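Local coordinates for protein putative peptidase M23 (Pseudomonas aeruginosa PAO1, PDB 2HSI) that probably acts as a zinc-dependent metalloendopeptidase of the M23 family and binds a zinc ion in its M23 peptidase domain, at residues Ala139-Phe144 and Gly221-Phe226. Sequence-based numbering, arbitrary orientation.
Sequences AAYRRF and GFISMF
Tyr141 packing on Ile223 and Met225 makes this a buried helix-on-sheet contact, backed by two water bridges: the C-terminal end of helix 127-141 and the loop after it lie against strand 222-229, in the larger antiparallel sheet of the M23 domain, and against Gly221 just before it. The two segments bury 303 Å² between them. CG of Tyr141 lies anti to its carbonyl carbon (chi1 -74°), and the side chain crosses those of Ile223 and Met225 obliquely. Its CD1 is 4.1 Å from Ile223 CG2, while the hydroxyl end reaches Met225, OH lying 3.4 Å from CB. Ile223 and Met225, two apart on the strand, both direct CB at the helix. The CG1 branch of Ile223 carries CD1 to the carbonyls at the helix end, 3.3 Å from Ala140 O, which also accepts the backbone N-H of Arg143. At the loop, Gly221 CA makes a CH···O contact with Arg143 O at 3.5 Å, and CD1 of Phe144 approaches Gly221 N. One water donates to Tyr141 O and to Gly221 O (2.6 Å); a second donates to Arg143 O and accepts from Gly221 N at 2.8 Å. Beyond the segments, Tyr141 meets the ring of Phe215 and forms a cation-pi contact with Arg270, and its OH has a weak hydrogen bond with Asn263 ND2. Met225 lies about 5 Å, side chain to side chain, from the zinc ligand His261. Direct contact is thus van der Waals packing of carbon on carbon and oxygen, plus one CH···O contact, whereas water bridges replace direct hydrogen bonds, joining helix-end and loop carbonyls to both backbone polar groups of Gly221.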
# COMPACT_ATOMS: atom_id res chain seq x y z
N ALA A 139 8.88 -0.39 10.17
CA ALA A 139 7.90 0.08 11.16
C ALA A 139 6.74 0.85 10.52
O ALA A 139 5.59 0.65 10.91
CB ALA A 139 8.57 0.93 12.22
N ALA A 140 7.04 1.70 9.54
CA ALA A 140 6.00 2.50 8.87
C ALA A 140 4.96 1.64 8.14
O ALA A 140 3.75 1.88 8.26
CB ALA A 140 6.62 3.49 7.92
N TYR A 141 5.42 0.64 7.40
CA TYR A 141 4.49 -0.28 6.73
C TYR A 141 3.59 -1.08 7.70
O TYR A 141 2.50 -1.50 7.32
CB TYR A 141 5.25 -1.25 5.84
CG TYR A 141 5.79 -0.66 4.55
CD1 TYR A 141 4.97 0.04 3.66
CD2 TYR A 141 7.12 -0.87 4.21
CE1 TYR A 141 5.48 0.54 2.45
CE2 TYR A 141 7.63 -0.39 3.02
CZ TYR A 141 6.82 0.32 2.15
OH TYR A 141 7.39 0.79 0.99
N ARG A 142 4.07 -1.26 8.93
CA ARG A 142 3.34 -2.00 9.96
C ARG A 142 2.39 -1.14 10.78
O ARG A 142 1.69 -1.65 11.64
CB ARG A 142 4.31 -2.74 10.88
CG ARG A 142 4.93 -3.94 10.19
CD ARG A 142 6.15 -4.46 10.91
NE ARG A 142 6.77 -5.51 10.12
CZ ARG A 142 7.86 -6.19 10.47
NH1 ARG A 142 8.48 -5.93 11.61
NH2 ARG A 142 8.33 -7.13 9.67
N ARG A 143 2.37 0.17 10.52
CA ARG A 143 1.39 1.05 11.16
C ARG A 143 -0.05 0.64 10.79
O ARG A 143 -0.36 0.40 9.61
CB ARG A 143 1.64 2.51 10.80
CG ARG A 143 0.87 3.48 11.69
CD ARG A 143 0.53 4.72 10.91
NE ARG A 143 -0.18 5.75 11.68
CZ ARG A 143 0.41 6.65 12.46
NH1 ARG A 143 1.73 6.67 12.61
NH2 ARG A 143 -0.33 7.55 13.09
N PHE A 144 -0.91 0.52 11.79
CA PHE A 144 -2.31 0.17 11.57
C PHE A 144 -3.21 1.17 12.30
O PHE A 144 -3.65 0.93 13.42
CB PHE A 144 -2.60 -1.28 12.00
CG PHE A 144 -3.92 -1.82 11.51
CD1 PHE A 144 -4.05 -2.35 10.22
CD2 PHE A 144 -5.05 -1.78 12.33
CE1 PHE A 144 -5.30 -2.84 9.77
CE2 PHE A 144 -6.29 -2.25 11.88
CZ PHE A 144 -6.41 -2.78 10.61
N GLY A 221 -3.57 0.10 7.64
CA GLY A 221 -2.45 -0.56 6.97
C GLY A 221 -2.32 -0.32 5.48
O GLY A 221 -1.37 -0.80 4.87
N PHE A 222 -3.30 0.38 4.90
CA PHE A 222 -3.31 0.70 3.47
C PHE A 222 -2.42 1.91 3.29
O PHE A 222 -2.77 3.01 3.68
CB PHE A 222 -4.75 1.02 3.04
CG PHE A 222 -4.94 1.20 1.55
CD1 PHE A 222 -4.16 0.52 0.62
CD2 PHE A 222 -6.00 2.00 1.08
CE1 PHE A 222 -4.39 0.67 -0.74
CE2 PHE A 222 -6.23 2.16 -0.28
CZ PHE A 222 -5.44 1.49 -1.19
N ILE A 223 -1.24 1.69 2.71
CA ILE A 223 -0.16 2.69 2.74
C ILE A 223 0.48 2.87 1.35
O ILE A 223 0.82 1.88 0.68
CB ILE A 223 0.91 2.29 3.82
CG1 ILE A 223 0.34 2.46 5.24
CG2 ILE A 223 2.25 3.09 3.65
CD1 ILE A 223 1.10 1.74 6.33
N SER A 224 0.64 4.13 0.92
CA SER A 224 1.47 4.44 -0.25
C SER A 224 2.85 4.92 0.18
O SER A 224 2.98 5.68 1.14
CB SER A 224 0.82 5.51 -1.14
OG SER A 224 -0.30 4.98 -1.84
N MET A 225 3.86 4.48 -0.54
CA MET A 225 5.22 4.97 -0.34
C MET A 225 5.73 5.49 -1.68
O MET A 225 5.44 4.91 -2.74
CB MET A 225 6.12 3.86 0.21
CG MET A 225 7.61 4.24 0.41
SD MET A 225 8.59 4.15 -1.12
CE MET A 225 10.05 3.29 -0.52
N PHE A 226 6.47 6.61 -1.63
CA PHE A 226 7.12 7.18 -2.81
C PHE A 226 8.55 7.50 -2.49
O PHE A 226 8.83 8.10 -1.46
CB PHE A 226 6.41 8.47 -3.26
CG PHE A 226 4.97 8.28 -3.56
CD1 PHE A 226 4.57 7.88 -4.82
CD2 PHE A 226 4.01 8.47 -2.57
CE1 PHE A 226 3.24 7.68 -5.10
CE2 PHE A 226 2.67 8.26 -2.85
CZ PHE A 226 2.29 7.88 -4.11
O HOH W 1 0.86 -2.10 5.12
O HOH W 2 -2.37 2.28 8.86